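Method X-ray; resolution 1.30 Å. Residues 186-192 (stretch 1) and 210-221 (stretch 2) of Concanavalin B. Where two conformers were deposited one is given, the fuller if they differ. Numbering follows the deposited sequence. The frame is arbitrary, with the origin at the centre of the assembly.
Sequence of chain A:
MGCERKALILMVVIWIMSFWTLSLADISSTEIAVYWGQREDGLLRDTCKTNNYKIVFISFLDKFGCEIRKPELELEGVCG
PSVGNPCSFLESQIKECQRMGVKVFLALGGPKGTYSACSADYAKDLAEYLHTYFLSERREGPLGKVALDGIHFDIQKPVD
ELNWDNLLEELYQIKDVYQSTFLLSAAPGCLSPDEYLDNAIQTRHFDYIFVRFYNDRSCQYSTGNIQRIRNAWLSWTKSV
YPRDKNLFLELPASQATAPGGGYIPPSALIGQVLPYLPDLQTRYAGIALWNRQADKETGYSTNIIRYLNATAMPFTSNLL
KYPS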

ATOM      1  N   ALA A 186       0.766  -2.374  -5.657  1.00 10.43           N
ATOM      2  CA  ALA A 186      -0.492  -1.771  -6.075  1.00 10.82           C
ATOM      3  C   ALA A 186      -1.590  -2.083  -5.089  1.00 10.70           C
ATOM      4  O   ALA A 186      -1.533  -3.108  -4.403  1.00 11.45           O
ATOM      5  CB  ALA A 186      -0.897  -2.269  -7.427  1.00 14.03           C
ATOM      6  N   ALA A 187      -2.609  -1.230  -5.079  1.00 10.80           N
ATOM      7  CA  ALA A 187      -3.821  -1.462  -4.263  1.00 10.57           C
ATOM      8  C   ALA A 187      -5.067  -1.322  -5.136  1.00 10.58           C
ATOM      9  O   ALA A 187      -5.767  -0.307  -5.082  1.00 13.16           O
ATOM     10  CB  ALA A 187      -3.890  -0.518  -3.081  1.00 11.65           C
ATOM     11  N   PRO A 188      -5.356  -2.332  -5.951  1.00 10.71           N
ATOM     12  CA  PRO A 188      -6.609  -2.317  -6.720  1.00 10.88           C
ATOM     13  C   PRO A 188      -7.829  -2.533  -5.836  1.00 11.71           C
ATOM     14  O   PRO A 188      -7.720  -3.044  -4.722  1.00 12.96           O
ATOM     15  CB  PRO A 188      -6.421  -3.483  -7.687  1.00 11.45           C
ATOM     16  CG  PRO A 188      -5.613  -4.455  -6.886  1.00 11.88           C
ATOM     17  CD  PRO A 188      -4.630  -3.600  -6.118  1.00 11.02           C
ATOM     18  N   GLY A 189      -8.986  -2.219  -6.392  1.00 12.43           N
ATOM     19  CA  GLY A 189     -10.239  -2.629  -5.772  1.00 13.23           C
ATOM     20  C   GLY A 189     -10.444  -4.130  -5.872  1.00 12.88           C
ATOM     21  O   GLY A 189      -9.732  -4.810  -6.567  1.00 15.75           O
ATOM     22  N   CYS A 190     -11.428  -4.649  -5.163  1.00 14.16           N
ATOM     23  CA  CYS A 190     -11.569  -6.086  -5.094  1.00 14.33           C
ATOM     24  C   CYS A 190     -12.279  -6.752  -6.234  1.00 14.06           C
ATOM     25  O   CYS A 190     -12.188  -7.975  -6.335  1.00 16.34           O
ATOM     26  CB  CYS A 190     -12.132  -6.563  -3.762  1.00 15.40           C
ATOM     27  SG  CYS A 190     -13.683  -5.880  -3.228  1.00 16.96           S
ATOM     28  N   LEU A 191     -12.911  -6.020  -7.131  1.00 15.74           N
ATOM     29  CA  LEU A 191     -13.492  -6.689  -8.301  0.50 15.99           C
ATOM     30  C   LEU A 191     -12.523  -6.630  -9.460  1.00 16.47           C
ATOM     31  O   LEU A 191     -12.186  -5.557  -9.935  1.00 19.56           O
ATOM     32  CB  LEU A 191     -14.791  -6.051  -8.737  0.50 16.54           C
ATOM     33  CG  LEU A 191     -15.516  -6.832  -9.866  0.50 17.60           C
ATOM     34  CD1 LEU A 191     -15.667  -8.330  -9.571  0.50 18.78           C
ATOM     35  CD2 LEU A 191     -16.858  -6.205 -10.079  0.50 19.77           C
ATOM     36  N   SER A 192     -12.108  -7.686  -9.900  1.00 18.23           N
ATOM     37  CA  SER A 192     -11.218  -7.868 -11.022  1.00 17.39           C
ATOM     38  C   SER A 192     -12.028  -8.006 -12.300  1.00 17.00           C
ATOM     39  O   SER A 192     -13.039  -8.685 -12.298  1.00 17.52           O
ATOM     40  CB  SER A 192     -10.382  -9.134 -10.831  1.00 21.74           C
ATOM     41  OG  SER A 192      -9.537  -9.367 -11.925  1.00 34.71           O
ATOM     42  N   PHE A 210      -2.066  -5.492  -3.100  1.00  9.97           N
ATOM     43  CA  PHE A 210      -2.859  -5.312  -1.898  1.00 10.36           C
ATOM     44  C   PHE A 210      -4.309  -5.067  -2.321  1.00 10.38           C
ATOM     45  O   PHE A 210      -4.672  -3.956  -2.687  1.00 12.50           O
ATOM     46  CB  PHE A 210      -2.313  -4.108  -1.116  1.00 10.97           C
ATOM     47  CG  PHE A 210      -0.934  -4.300  -0.572  1.00 11.24           C
ATOM     48  CD1 PHE A 210       0.183  -4.022  -1.328  1.00 12.56           C
ATOM     49  CD2 PHE A 210      -0.748  -4.791   0.708  1.00 12.48           C
ATOM     50  CE1 PHE A 210       1.448  -4.199  -0.814  1.00 13.50           C
ATOM     51  CE2 PHE A 210       0.522  -4.974   1.223  1.00 13.38           C
ATOM     52  CZ  PHE A 210       1.629  -4.713   0.445  1.00 13.75           C
ATOM     53  N   VAL A 211      -5.112  -6.118  -2.335  1.00 10.53           N
ATOM     54  CA  VAL A 211      -6.450  -6.009  -2.873  1.00 10.14           C
ATOM     55  C   VAL A 211      -7.368  -5.401  -1.821  1.00 10.81           C
ATOM     56  O   VAL A 211      -7.451  -5.904  -0.698  1.00 11.61           O
ATOM     57  CB  VAL A 211      -6.953  -7.384  -3.290  1.00 11.81           C
ATOM     58  CG1 VAL A 211      -8.369  -7.279  -3.846  1.00 12.67           C
ATOM     59  CG2 VAL A 211      -6.046  -8.017  -4.334  1.00 12.86           C
ATOM     60  N   ARG A 212      -8.078  -4.347  -2.201  1.00 10.88           N
ATOM     61  CA  ARG A 212      -8.929  -3.629  -1.257  1.00 11.45           C
ATOM     62  C   ARG A 212     -10.298  -4.277  -1.139  1.00 12.25           C
ATOM     63  O   ARG A 212     -11.209  -4.009  -1.928  1.00 13.33           O
ATOM     64  CB  ARG A 212      -9.044  -2.162  -1.666  1.00 11.96           C
ATOM     65  CG  ARG A 212      -7.731  -1.428  -1.595  1.00 14.41           C
ATOM     66  CD  ARG A 212      -7.848   0.050  -1.890  1.00 16.14           C
ATOM     67  NE  ARG A 212      -7.843   0.300  -3.299  1.00 18.68           N
ATOM     68  CZ  ARG A 212      -8.889   0.638  -4.037  1.00 18.03           C
ATOM     69  NH1 ARG A 212     -10.074   0.788  -3.505  1.00 24.05           N
ATOM     70  NH2 ARG A 212      -8.721   0.817  -5.325  1.00 26.42           N
ATOM     71  N   PHE A 213     -10.405  -5.154  -0.157  1.00 12.27           N
ATOM     72  CA  PHE A 213     -11.630  -5.917   0.066  1.00 13.07           C
ATOM     73  C   PHE A 213     -12.589  -5.136   0.978  1.00 13.48           C
ATOM     74  O   PHE A 213     -12.967  -5.590   2.047  1.00 16.19           O
ATOM     75  CB  PHE A 213     -11.316  -7.298   0.691  1.00 14.39           C
ATOM     76  CG  PHE A 213     -10.609  -8.253  -0.243  1.00 12.58           C
ATOM     77  CD1 PHE A 213     -11.296  -8.907  -1.247  1.00 14.80           C
ATOM     78  CD2 PHE A 213      -9.275  -8.514  -0.100  1.00 12.97           C
ATOM     79  CE1 PHE A 213     -10.665  -9.817  -2.076  1.00 15.98           C
ATOM     80  CE2 PHE A 213      -8.649  -9.408  -0.924  1.00 13.25           C
ATOM     81  CZ  PHE A 213      -9.336 -10.034  -1.933  1.00 15.07           C
ATOM     82  N   TYR A 214     -12.984  -3.944   0.548  1.00 13.15           N
ATOM     83  CA  TYR A 214     -13.914  -3.161   1.336  1.00 14.01           C
ATOM     84  C   TYR A 214     -14.493  -2.083   0.444  1.00 15.00           C
ATOM     85  O   TYR A 214     -13.980  -1.807  -0.655  1.00 16.25           O
ATOM     86  CB  TYR A 214     -13.218  -2.572   2.591  1.00 16.24           C
ATOM     87  CG  TYR A 214     -12.009  -1.691   2.333  1.00 14.97           C
ATOM     88  CD1 TYR A 214     -10.778  -2.233   2.135  1.00 14.17           C
ATOM     89  CD2 TYR A 214     -12.097  -0.304   2.390  1.00 19.41           C
ATOM     90  CE1 TYR A 214      -9.671  -1.433   1.897  1.00 14.44           C
ATOM     91  CE2 TYR A 214     -10.974   0.501   2.236  1.00 20.55           C
ATOM     92  CZ  TYR A 214      -9.761  -0.071   1.955  1.00 15.88           C
ATOM     93  OH  TYR A 214      -8.645   0.728   1.757  1.00 18.21           O
ATOM     94  N   ASN A 215     -15.580  -1.492   0.927  1.00 16.18           N
ATOM     95  CA  ASN A 215     -16.351  -0.534   0.150  1.00 18.00           C
ATOM     96  C   ASN A 215     -16.816  -1.115  -1.204  1.00 18.61           C
ATOM     97  O   ASN A 215     -16.943  -0.402  -2.190  1.00 20.67           O
ATOM     98  CB  ASN A 215     -15.605   0.806   0.047  1.00 20.36           C
ATOM     99  CG  ASN A 215     -15.420   1.511   1.440  1.00 23.70           C
ATOM    100  OD1 ASN A 215     -16.197   1.295   2.414  1.00 34.64           O
ATOM    101  ND2 ASN A 215     -14.366   2.349   1.541  1.00 28.61           N
ATOM    102  N   ASP A 216     -17.143  -2.413  -1.209  1.00 16.34           N
ATOM    103  CA  ASP A 216     -17.690  -3.055  -2.405  1.00 16.62           C
ATOM    104  C   ASP A 216     -18.421  -4.317  -2.013  1.00 15.68           C
ATOM    105  O   ASP A 216     -17.799  -5.336  -1.704  1.00 15.74           O
ATOM    106  CB  ASP A 216     -16.591  -3.386  -3.420  1.00 19.34           C
ATOM    107  CG  ASP A 216     -17.159  -3.862  -4.759  1.00 21.78           C
ATOM    108  OD1 ASP A 216     -18.303  -4.331  -4.800  1.00 22.08           O
ATOM    109  OD2 ASP A 216     -16.472  -3.754  -5.786  1.00 25.11           O
ATOM    110  N   ARG A 217     -19.755  -4.251  -2.015  1.00 17.10           N
ATOM    111  CA  ARG A 217     -20.535  -5.371  -1.570  1.00 17.04           C
ATOM    112  C   ARG A 217     -20.337  -6.633  -2.404  1.00 17.79           C
ATOM    113  O   ARG A 217     -20.654  -7.726  -1.947  1.00 20.09           O
ATOM    114  CB  ARG A 217     -22.010  -5.008  -1.509  1.00 22.70           C
ATOM    115  CG  ARG A 217     -22.336  -3.927  -0.488  1.00 29.27           C
ATOM    116  CD  ARG A 217     -23.801  -3.497  -0.507  1.00 48.24           C
ATOM    117  NE  ARG A 217     -24.095  -2.501   0.526  1.00 74.89           N
ATOM    118  CZ  ARG A 217     -23.904  -1.188   0.392  1.00110.23           C
ATOM    119  NH1 ARG A 217     -23.410  -0.699  -0.738  1.00123.33           N
ATOM    120  NH2 ARG A 217     -24.208  -0.358   1.388  1.00191.25           N
ATOM    121  N   SER A 218     -19.859  -6.494  -3.635  1.00 17.04           N
ATOM    122  CA  SER A 218     -19.721  -7.663  -4.490  0.50 17.41           C
ATOM    123  C   SER A 218     -18.574  -8.579  -4.067  1.00 15.69           C
ATOM    124  O   SER A 218     -18.567  -9.754  -4.445  1.00 17.56           O
ATOM    125  CB  SER A 218     -19.560  -7.251  -5.959  0.50 20.93           C
ATOM    126  OG  SER A 218     -18.303  -6.651  -6.201  0.50 19.45           O
ATOM    127  N   CYS A 219     -17.605  -8.049  -3.311  1.00 14.84           N
ATOM    128  CA  CYS A 219     -16.392  -8.809  -3.074  1.00 14.90           C
ATOM    129  C   CYS A 219     -15.862  -8.738  -1.658  1.00 15.48           C
ATOM    130  O   CYS A 219     -14.787  -9.267  -1.389  1.00 18.73           O
ATOM    131  CB  CYS A 219     -15.273  -8.405  -4.053  1.00 15.38           C
ATOM    132  SG  CYS A 219     -15.048  -6.669  -4.519  1.00 19.48           S
ATOM    133  N   GLN A 220     -16.591  -8.115  -0.749  1.00 14.69           N
ATOM    134  CA  GLN A 220     -16.104  -7.965   0.603  1.00 14.87           C
ATOM    135  C   GLN A 220     -16.766  -8.953   1.559  1.00 14.55           C
ATOM    136  O   GLN A 220     -17.789  -9.579   1.258  1.00 15.73           O
ATOM    137  CB  GLN A 220     -16.302  -6.532   1.089  1.00 14.54           C
ATOM    138  CG  GLN A 220     -17.760  -6.207   1.420  1.00 14.58           C
ATOM    139  CD  GLN A 220     -18.013  -4.713   1.465  1.00 15.02           C
ATOM    140  OE1 GLN A 220     -17.114  -3.901   1.224  1.00 16.44           O
ATOM    141  NE2 GLN A 220     -19.255  -4.347   1.722  1.00 17.63           N
ATOM    142  N   TYR A 221     -16.146  -9.110   2.719  1.00 13.71           N
ATOM    143  CA  TYR A 221     -16.738  -9.882   3.793  1.00 14.34           C
ATOM    144  C   TYR A 221     -17.997  -9.234   4.330  1.00 16.16           C
ATOM    145  O   TYR A 221     -18.074  -8.001   4.415  1.00 16.92           O
ATOM    146  CB  TYR A 221     -15.739  -9.922   4.936  1.00 14.14           C
ATOM    147  CG  TYR A 221     -16.215 -10.601   6.210  1.00 14.05           C
ATOM    148  CD1 TYR A 221     -16.192 -11.990   6.355  1.00 15.59           C
ATOM    149  CD2 TYR A 221     -16.685  -9.860   7.267  1.00 14.63           C
ATOM    150  CE1 TYR A 221     -16.619 -12.608   7.518  1.00 18.08           C
ATOM    151  CE2 TYR A 221     -17.109 -10.468   8.441  1.00 16.70           C
ATOM    152  CZ  TYR A 221     -17.095 -11.845   8.555  1.00 19.43           C
ATOM    153  OH  TYR A 221     -17.543 -12.445   9.702  1.00 23.01           O
TER
HETATM  154  O   HOH W   1     -12.796  -2.156  -3.512  1.00 23.22           O
HETATM  155  O   HOH W   2     -13.981  -3.172  -5.986  1.00 29.71           O

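Two short pieces of chain, their touching residues at least 21 apart in the sequence, run side by side here and bury 571 Å² between them. Cys190 and Arg212 cover the most surface, one making a covalent link and the other a set of polar bonds, with Phe210 next.

Cys190 points its CB toward the second stretch, and with chi1 in the p well its SG meets Cys219 SG at 2.0 Å, a disulfide with a chi3 of 74°. Cys219 also points its CB across, so each half of the bridge starts out in the right direction. The bond ties the buried Cys190 to the loop that follows the strand. Cys190 CB packs 3.8 Å from Val211 CG1 and 3.5 Å from Phe213 CD1, meeting the Phe213 ring obliquely. A compact, weakly polar side chain fits well here. Phe213 starts away from the contact, but the end of its side chain comes back to it.

Arg212 serves through both its backbone and its side chain. Its N donates to Pro188 O at 2.9 Å, part of the single beta bridge that pairs Gly189 with Arg212. Proline has no amide hydrogen to give, yet its carbonyl remains a good acceptor. The side chain leaves sideways, then folds back so that Arg212 NE donates to Ala187 O at 2.8 Å; Arg212 NH2 reaches the same oxygen at 3.2 Å with a more bent geometry. Ala187 O thus lies near the guanidinium plane, where the N-H groups point, while Pro188 C and Gly189 N lie over one face. Arginine suits the place because its long chain can reach a backbone carbonyl that the strand pairing leaves free.

At the other end, Phe210 N donates to Ala186 O at 2.8 Å, nearly straight at 171°. Phe210 O receives a CA-H contact from Ala187 CA at 3.1 Å, and the small methyl of Ala187 packs its CB 4.4 Å from Phe210 CB. Because these residues are buried, the hydrogen bond matters: it satisfies Phe210 N and Ala186 O where solvent has little access.

Beyond the disulfide, water completes the join. Water 1 accepts from Cys190 N at 3.3 Å and donates to Tyr214 O at 3.1 Å; water 2 accepts from Leu191 N at 3.3 Å and donates to Asp216 OD2 at 2.6 Å. Asp216 OD1 meanwhile accepts from Ser218 N at 2.9 Å and Ser218 OG at 2.7 Å, bracing the loop that carries Cys219.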